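PDB 6XJJ: 2-oxoglutarate-dependent dioxygenase tropC, which acts as a non-haem iron(II), 2-oxoglutarate-dependent dioxygenase in the biosynthesis of fungal tropolones. Local coordinates for residues Phe142-Glu147 with Gly161-Pro166; Glu180-Met185 with Ile220-Leu225. All blocks are in the same frame, centred on the assembly; numbering follows the deposited sequence.

Contact 1 of 2, residues Phe142-Glu147 with Gly161-Pro166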
ATOM      1  N   PHE A 142      -9.675   7.262  -3.772  1.00 80.31           N
ATOM      2  CA  PHE A 142     -10.021   8.057  -2.594  1.00 79.78           C
ATOM      3  C   PHE A 142      -8.872   7.945  -1.603  1.00 70.29           C
ATOM      4  O   PHE A 142      -8.400   6.838  -1.325  1.00 73.56           O
ATOM      5  CB  PHE A 142     -11.335   7.569  -1.961  1.00 65.10           C
ATOM      6  CG  PHE A 142     -11.666   8.208  -0.628  1.00 71.43           C
ATOM      7  CD1 PHE A 142     -12.136   9.512  -0.555  1.00 73.78           C
ATOM      8  CD2 PHE A 142     -11.561   7.477   0.552  1.00 86.83           C
ATOM      9  CE1 PHE A 142     -12.456  10.087   0.673  1.00 78.42           C
ATOM     10  CE2 PHE A 142     -11.886   8.048   1.781  1.00 72.05           C
ATOM     11  CZ  PHE A 142     -12.332   9.352   1.837  1.00 65.00           C
ATOM     12  N   ILE A 143      -8.437   9.082  -1.060  1.00 69.64           N
ATOM     13  CA  ILE A 143      -7.165   9.187  -0.350  1.00 83.33           C
ATOM     14  C   ILE A 143      -7.425   9.605   1.093  1.00 81.04           C
ATOM     15  O   ILE A 143      -8.120  10.597   1.341  1.00 82.79           O
ATOM     16  CB  ILE A 143      -6.229  10.194  -1.038  1.00 77.49           C
ATOM     17  CG1 ILE A 143      -5.982   9.762  -2.485  1.00 76.59           C
ATOM     18  CG2 ILE A 143      -4.902  10.281  -0.296  1.00 69.13           C
ATOM     19  CD1 ILE A 143      -5.341  10.824  -3.359  1.00 82.47           C
ATOM     20  N   THR A 144      -6.859   8.855   2.036  1.00 70.39           N
ATOM     21  CA  THR A 144      -6.874   9.219   3.445  1.00 73.82           C
ATOM     22  C   THR A 144      -5.451   9.259   3.987  1.00 80.10           C
ATOM     23  O   THR A 144      -4.501   8.791   3.355  1.00 79.99           O
ATOM     24  CB  THR A 144      -7.710   8.235   4.278  1.00 70.31           C
ATOM     25  OG1 THR A 144      -7.202   6.907   4.105  1.00 70.52           O
ATOM     26  CG2 THR A 144      -9.165   8.284   3.872  1.00 65.02           C
ATOM     27  N   GLY A 145      -5.322   9.842   5.174  1.00 80.51           N
ATOM     28  CA  GLY A 145      -4.099   9.785   5.946  1.00 67.67           C
ATOM     29  C   GLY A 145      -4.441   9.782   7.421  1.00 76.98           C
ATOM     30  O   GLY A 145      -5.606   9.574   7.774  1.00 69.16           O
ATOM     31  N   ALA A 146      -3.457   9.986   8.295  1.00 73.52           N
ATOM     32  CA  ALA A 146      -3.755  10.069   9.718  1.00 67.45           C
ATOM     33  C   ALA A 146      -4.588  11.314   9.987  1.00 80.79           C
ATOM     34  O   ALA A 146      -4.362  12.370   9.390  1.00 67.95           O
ATOM     35  CB  ALA A 146      -2.468  10.099  10.547  1.00 59.29           C
ATOM     36  N   GLU A 147      -5.565  11.190  10.884  1.00 81.40           N
ATOM     37  CA  GLU A 147      -6.482  12.291  11.140  1.00 78.31           C
ATOM     38  C   GLU A 147      -5.779  13.341  11.990  1.00 80.28           C
ATOM     39  O   GLU A 147      -5.227  13.027  13.048  1.00 88.39           O
ATOM     40  CB  GLU A 147      -7.740  11.812  11.862  1.00 62.27           C
ATOM     41  CG  GLU A 147      -8.855  12.845  11.844  1.00 72.19           C
ATOM     42  CD  GLU A 147      -9.547  12.899  10.497  1.00 78.75           C
ATOM     43  OE1 GLU A 147      -9.494  11.884   9.771  1.00 80.53           O
ATOM     44  OE2 GLU A 147     -10.115  13.954  10.144  1.00 88.04           O
ATOM     45  N   GLY A 161      -2.779  16.365   7.696  1.00 94.96           N
ATOM     46  CA  GLY A 161      -3.919  17.209   7.952  1.00 85.90           C
ATOM     47  C   GLY A 161      -5.165  16.372   8.137  1.00 75.24           C
ATOM     48  O   GLY A 161      -5.089  15.159   8.342  1.00 74.63           O
ATOM     49  N   PRO A 162      -6.336  16.999   8.071  1.00 80.44           N
ATOM     50  CA  PRO A 162      -7.583  16.242   8.205  1.00 79.34           C
ATOM     51  C   PRO A 162      -8.003  15.557   6.914  1.00 84.40           C
ATOM     52  O   PRO A 162      -7.644  15.969   5.809  1.00 72.88           O
ATOM     53  CB  PRO A 162      -8.601  17.314   8.610  1.00 62.64           C
ATOM     54  CG  PRO A 162      -8.082  18.555   8.060  1.00 61.37           C
ATOM     55  CD  PRO A 162      -6.579  18.450   8.036  1.00 77.12           C
ATOM     56  N   ASN A 163      -8.775  14.486   7.075  1.00 88.17           N
ATOM     57  CA  ASN A 163      -9.352  13.792   5.938  1.00 80.46           C
ATOM     58  C   ASN A 163     -10.614  14.504   5.460  1.00 77.26           C
ATOM     59  O   ASN A 163     -11.242  15.267   6.196  1.00 95.52           O
ATOM     60  CB  ASN A 163      -9.696  12.348   6.298  1.00 67.06           C
ATOM     61  CG  ASN A 163      -8.467  11.498   6.517  1.00 77.25           C
ATOM     62  OD1 ASN A 163      -7.727  11.198   5.579  1.00 88.12           O
ATOM     63  ND2 ASN A 163      -8.269  11.059   7.749  1.00 72.34           N
ATOM     64  N   LEU A 164     -10.981  14.246   4.208  1.00 84.97           N
ATOM     65  CA  LEU A 164     -12.269  14.673   3.681  1.00 82.81           C
ATOM     66  C   LEU A 164     -13.188  13.467   3.588  1.00 72.11           C
ATOM     67  O   LEU A 164     -12.787  12.409   3.093  1.00 81.10           O
ATOM     68  CB  LEU A 164     -12.145  15.334   2.308  1.00 85.96           C
ATOM     69  CG  LEU A 164     -11.352  16.636   2.208  1.00 79.28           C
ATOM     70  CD1 LEU A 164     -11.503  17.201   0.803  1.00 86.34           C
ATOM     71  CD2 LEU A 164     -11.781  17.642   3.254  1.00 92.45           C
ATOM     72  N   TRP A 165     -14.422  13.636   4.050  1.00 80.18           N
ATOM     73  CA  TRP A 165     -15.338  12.520   4.132  1.00 81.86           C
ATOM     74  C   TRP A 165     -16.620  12.826   3.369  1.00 71.68           C
ATOM     75  O   TRP A 165     -17.111  13.958   3.412  1.00 69.60           O
ATOM     76  CB  TRP A 165     -15.681  12.195   5.590  1.00 76.30           C
ATOM     77  CG  TRP A 165     -14.490  11.761   6.419  1.00 67.44           C
ATOM     78  CD1 TRP A 165     -13.815  12.514   7.332  1.00 69.04           C
ATOM     79  CD2 TRP A 165     -13.818  10.493   6.371  1.00 71.77           C
ATOM     80  NE1 TRP A 165     -12.782  11.791   7.876  1.00 74.69           N
ATOM     81  CE2 TRP A 165     -12.758  10.548   7.300  1.00 74.53           C
ATOM     82  CE3 TRP A 165     -14.013   9.316   5.639  1.00 71.41           C
ATOM     83  CZ2 TRP A 165     -11.896   9.469   7.518  1.00 75.74           C
ATOM     84  CZ3 TRP A 165     -13.157   8.246   5.856  1.00 69.96           C
ATOM     85  CH2 TRP A 165     -12.113   8.330   6.788  1.00 78.98           C
ATOM     86  N   PRO A 166     -17.189  11.842   2.673  1.00 75.88           N
ATOM     87  CA  PRO A 166     -18.382  12.115   1.862  1.00 65.07           C
ATOM     88  C   PRO A 166     -19.608  12.358   2.731  1.00 78.54           C
ATOM     89  O   PRO A 166     -19.957  11.540   3.586  1.00 79.70           O
ATOM     90  CB  PRO A 166     -18.531  10.845   1.016  1.00 73.73           C
ATOM     91  CG  PRO A 166     -17.906   9.777   1.838  1.00 76.70           C
ATOM     92  CD  PRO A 166     -16.772  10.430   2.578  1.00 77.59           C
TER

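Contact 2 of 2, residues Glu180-Met185 with Ile220-Leu225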
ATOM      1  N   GLU A 180     -10.989   2.075  11.134  1.00 64.64           N
ATOM      2  CA  GLU A 180     -10.644   0.820  11.794  1.00 66.67           C
ATOM      3  C   GLU A 180      -9.669   0.006  10.956  1.00 70.51           C
ATOM      4  O   GLU A 180      -8.685  -0.526  11.481  1.00 69.70           O
ATOM      5  CB  GLU A 180     -11.900  -0.002  12.092  1.00 77.79           C
ATOM      6  CG  GLU A 180     -12.794   0.549  13.199  1.00 92.02           C
ATOM      7  CD  GLU A 180     -14.031  -0.312  13.409  1.00 94.99           C
ATOM      8  OE1 GLU A 180     -14.212  -1.285  12.640  1.00 90.76           O
ATOM      9  OE2 GLU A 180     -14.831  -0.004  14.320  1.00 96.54           O
ATOM     10  N   TYR A 181      -9.917  -0.098   9.646  1.00 77.50           N
ATOM     11  CA  TYR A 181      -8.994  -0.813   8.772  1.00 63.78           C
ATOM     12  C   TYR A 181      -7.618  -0.156   8.788  1.00 65.15           C
ATOM     13  O   TYR A 181      -6.592  -0.846   8.845  1.00 58.02           O
ATOM     14  CB  TYR A 181      -9.554  -0.851   7.350  1.00 71.98           C
ATOM     15  CG  TYR A 181      -8.739  -1.678   6.388  1.00 71.08           C
ATOM     16  CD1 TYR A 181      -8.927  -3.046   6.301  1.00 59.51           C
ATOM     17  CD2 TYR A 181      -7.769  -1.095   5.582  1.00 61.48           C
ATOM     18  CE1 TYR A 181      -8.189  -3.816   5.422  1.00 69.33           C
ATOM     19  CE2 TYR A 181      -7.019  -1.856   4.705  1.00 63.85           C
ATOM     20  CZ  TYR A 181      -7.234  -3.220   4.633  1.00 69.25           C
ATOM     21  OH  TYR A 181      -6.502  -3.991   3.764  1.00 81.45           O
ATOM     22  N   ARG A 182      -7.581   1.180   8.748  1.00 59.16           N
ATOM     23  CA  ARG A 182      -6.321   1.902   8.903  1.00 64.11           C
ATOM     24  C   ARG A 182      -5.558   1.448  10.142  1.00 64.82           C
ATOM     25  O   ARG A 182      -4.336   1.262  10.093  1.00 52.80           O
ATOM     26  CB  ARG A 182      -6.575   3.410   8.969  1.00 66.28           C
ATOM     27  CG  ARG A 182      -6.962   4.049   7.636  1.00 62.92           C
ATOM     28  CD  ARG A 182      -7.153   5.555   7.785  1.00 59.57           C
ATOM     29  NE  ARG A 182      -5.893   6.169   8.180  1.00 70.15           N
ATOM     30  CZ  ARG A 182      -4.898   6.442   7.340  1.00 74.77           C
ATOM     31  NH1 ARG A 182      -4.998   6.164   6.043  1.00 68.20           N
ATOM     32  NH2 ARG A 182      -3.782   6.983   7.798  1.00 75.68           N
ATOM     33  N   ALA A 183      -6.252   1.279  11.266  1.00 61.19           N
ATOM     34  CA  ALA A 183      -5.575   0.858  12.488  1.00 64.54           C
ATOM     35  C   ALA A 183      -4.977  -0.533  12.331  1.00 59.38           C
ATOM     36  O   ALA A 183      -3.821  -0.772  12.704  1.00 61.92           O
ATOM     37  CB  ALA A 183      -6.549   0.896  13.658  1.00 60.91           C
ATOM     38  N   LEU A 184      -5.754  -1.471  11.786  1.00 64.18           N
ATOM     39  CA  LEU A 184      -5.218  -2.800  11.511  1.00 63.30           C
ATOM     40  C   LEU A 184      -4.021  -2.720  10.579  1.00 69.18           C
ATOM     41  O   LEU A 184      -3.032  -3.434  10.772  1.00 72.30           O
ATOM     42  CB  LEU A 184      -6.301  -3.695  10.910  1.00 67.09           C
ATOM     43  CG  LEU A 184      -7.509  -4.018  11.784  1.00 63.92           C
ATOM     44  CD1 LEU A 184      -8.561  -4.763  10.979  1.00 68.11           C
ATOM     45  CD2 LEU A 184      -7.092  -4.841  12.974  1.00 60.90           C
ATOM     46  N   MET A 185      -4.079  -1.847   9.567  1.00 61.30           N
ATOM     47  CA  MET A 185      -2.929  -1.702   8.682  1.00 65.55           C
ATOM     48  C   MET A 185      -1.723  -1.134   9.422  1.00 62.53           C
ATOM     49  O   MET A 185      -0.615  -1.673   9.312  1.00 72.05           O
ATOM     50  CB  MET A 185      -3.253  -0.808   7.490  1.00 64.84           C
ATOM     51  CG  MET A 185      -4.294  -1.308   6.491  1.00 60.07           C
ATOM     52  SD  MET A 185      -4.082  -3.040   6.049  1.00 75.44           S
ATOM     53  CE  MET A 185      -2.379  -3.056   5.601  1.00 68.18           C
ATOM     54  N   ILE A 220       1.116   7.877   7.005  1.00 69.21           N
ATOM     55  CA  ILE A 220       0.503   6.630   6.561  1.00 76.90           C
ATOM     56  C   ILE A 220      -0.739   6.912   5.729  1.00 74.31           C
ATOM     57  O   ILE A 220      -1.870   6.794   6.223  1.00 70.97           O
ATOM     58  CB  ILE A 220       0.172   5.728   7.756  1.00 71.58           C
ATOM     59  CG1 ILE A 220      -0.500   6.545   8.862  1.00 72.99           C
ATOM     60  CG2 ILE A 220       1.426   5.027   8.238  1.00 73.30           C
ATOM     61  CD1 ILE A 220      -1.092   5.711   9.965  1.00 65.27           C
ATOM     62  N   PRO A 221      -0.580   7.265   4.464  1.00 59.90           N
ATOM     63  CA  PRO A 221      -1.738   7.326   3.578  1.00 60.45           C
ATOM     64  C   PRO A 221      -2.210   5.945   3.159  1.00 69.52           C
ATOM     65  O   PRO A 221      -1.455   4.971   3.114  1.00 70.16           O
ATOM     66  CB  PRO A 221      -1.215   8.123   2.379  1.00 64.80           C
ATOM     67  CG  PRO A 221       0.211   7.804   2.327  1.00 53.45           C
ATOM     68  CD  PRO A 221       0.664   7.615   3.758  1.00 79.28           C
ATOM     69  N   MET A 222      -3.507   5.887   2.899  1.00 79.72           N
ATOM     70  CA  MET A 222      -4.188   4.744   2.315  1.00 75.17           C
ATOM     71  C   MET A 222      -5.003   5.250   1.141  1.00 71.97           C
ATOM     72  O   MET A 222      -5.462   6.392   1.152  1.00 70.75           O
ATOM     73  CB  MET A 222      -5.116   4.086   3.318  1.00 68.82           C
ATOM     74  CG  MET A 222      -5.738   2.737   2.864  1.00 76.17           C
ATOM     75  SD  MET A 222      -7.009   2.099   3.942  1.00 83.59           S
ATOM     76  CE  MET A 222      -6.063   1.786   5.372  1.00 76.23           C
ATOM     77  N   ARG A 223      -5.193   4.392   0.137  1.00 72.80           N
ATOM     78  CA  ARG A 223      -6.032   4.731  -1.006  1.00 70.39           C
ATOM     79  C   ARG A 223      -7.036   3.618  -1.259  1.00 70.59           C
ATOM     80  O   ARG A 223      -6.677   2.435  -1.263  1.00 74.74           O
ATOM     81  CB  ARG A 223      -5.204   4.986  -2.274  1.00 62.56           C
ATOM     82  CG  ARG A 223      -4.243   6.146  -2.111  1.00 66.82           C
ATOM     83  CD  ARG A 223      -3.744   6.721  -3.422  1.00 86.54           C
ATOM     84  NE  ARG A 223      -2.795   7.807  -3.192  1.00 92.63           N
ATOM     85  CZ  ARG A 223      -2.361   8.630  -4.137  1.00 64.50           C
ATOM     86  NH1 ARG A 223      -2.832   8.527  -5.370  1.00 79.61           N
ATOM     87  NH2 ARG A 223      -1.499   9.591  -3.839  1.00 78.19           N
ATOM     88  N   LEU A 224      -8.292   4.006  -1.460  1.00 64.99           N
ATOM     89  CA  LEU A 224      -9.316   3.103  -1.964  1.00 67.22           C
ATOM     90  C   LEU A 224      -9.335   3.239  -3.480  1.00 78.09           C
ATOM     91  O   LEU A 224      -9.410   4.355  -4.003  1.00 70.73           O
ATOM     92  CB  LEU A 224     -10.690   3.438  -1.380  1.00 66.02           C
ATOM     93  CG  LEU A 224     -10.811   3.479   0.148  1.00 75.78           C
ATOM     94  CD1 LEU A 224     -12.248   3.809   0.551  1.00 65.10           C
ATOM     95  CD2 LEU A 224     -10.326   2.195   0.813  1.00 62.51           C
ATOM     96  N   LEU A 225      -9.259   2.112  -4.178  1.00 80.54           N
ATOM     97  CA  LEU A 225      -8.978   2.099  -5.606  1.00 74.94           C
ATOM     98  C   LEU A 225     -10.107   1.418  -6.365  1.00 76.99           C
ATOM     99  O   LEU A 225     -10.620   0.376  -5.936  1.00 73.60           O
ATOM    100  CB  LEU A 225      -7.653   1.381  -5.877  1.00 69.58           C
ATOM    101  CG  LEU A 225      -6.415   2.084  -5.305  1.00 80.76           C
ATOM    102  CD1 LEU A 225      -5.204   1.166  -5.266  1.00 86.64           C
ATOM    103  CD2 LEU A 225      -6.095   3.300  -6.142  1.00 77.48           C
TER

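Contact 1 of 2, residues Phe142-Glu147 with Gly161-Pro166
N163 ND2 is gripped by two acceptors of 142-147. It donates to G145 O at 3.0 Å and to E147 OE1 at 2.5 Å. Both acceptors lie close to the plane of the N163 amide. G145 O, however, is met from above its own carbonyl plane, and E147 OE1 from above the carboxylate, whose plane is turned 49° from the amide. The other end of the same amide takes a bond from the backbone: G145 N to N163 OD1 is 2.8 Å, in the carbonyl plane and on a lone pair. The N163 side chain thus pairs with both backbone polar groups of G145. The E147 chain bends at chi2 (77°), which turns the carboxylate back toward N163. A weak bond from N163 N to E147 OE2, 3.4 Å, also joins the N163 backbone to E147. E147 OE1 also lies at the edge of the W165 indole. F142 CZ meets W165 CE3 at 4.2 Å, and the two side chains meet roughly perpendicular. Helix 171-204 packs on W165 through R175, V178 and M179. One buried asparagine therefore ties the end of strand 139-144 to the loop before that helix. Its three amide bonds should fix the group's rotation.

Contact 2 of 2, residues Glu180-Met185 with Ile220-Leu225
R182 reaches the other segment through an extended chi2 followed by a bend at chi3 (63°), which turns its guanidinium toward I220. M222 has CG anti to its backbone N (chi1 -172°), and the bend at chi3 carries its CE methyl in among Y181, R182 and M185. R182 and M222 run antiparallel alongside each other. R182 NH2 donates to I220 O at 2.5 Å. R182 NH1 adds a weak, bent bond to the same oxygen. I220 O sits at the edge of the guanidinium, near its plane. The aliphatic part of R182 does separate work, since its CG packs on M222 CE. On the helix, Y181 presents its ring edge to the methionine: M222 CE lies 3.4 Å from Y181 CD2, near the ring plane. M222 SD is 4.9 Å from the centroid of the Y181 ring, also at the edge, which makes this a Met-aromatic contact. M185 CG lies 3.7 Å from M222 CE. That methyl thus touches all three helix residues, with the arginine bonds at one end of the contact. The axes of helix 180-185 and strand 222-225 approach to 10.8 Å, with their directions 123° apart. M222 also packs on V314 and F316 of strand 311-318, while Y181 touches I91 of helix 85-99. Helix 171-204 thereby packs against strands 222-227 and 311-318, neighbours in the main sheet of the double-stranded beta-helix (jelly-roll) core, as in other Fe(II)/2-oxoglutarate oxygenases.

Overall arrangement
The centres of contacts 1 and 2 are 10 Å apart, and both reach the same sheet of the jelly-roll core. Strands 139-144 and 222-227 are neighbours there, joined by probable hydrogen bonds from L224 N to F142 O (2.8 Å) and from T144 N to M222 O (3.0 Å). T144 OG1 also has weak bonds to R182 NH1 and M222 O, linking contact 1 to both segments of contact 2. Both contacts approach the iron, bound by H243, D245 and H302, to a similar distance: the P221 side chain is about 11 Å from it and the I143 side chain about 12 Å. Neither contact supplies an iron ligand. The P162 side chain is about 10 Å from a bound yttrium ion.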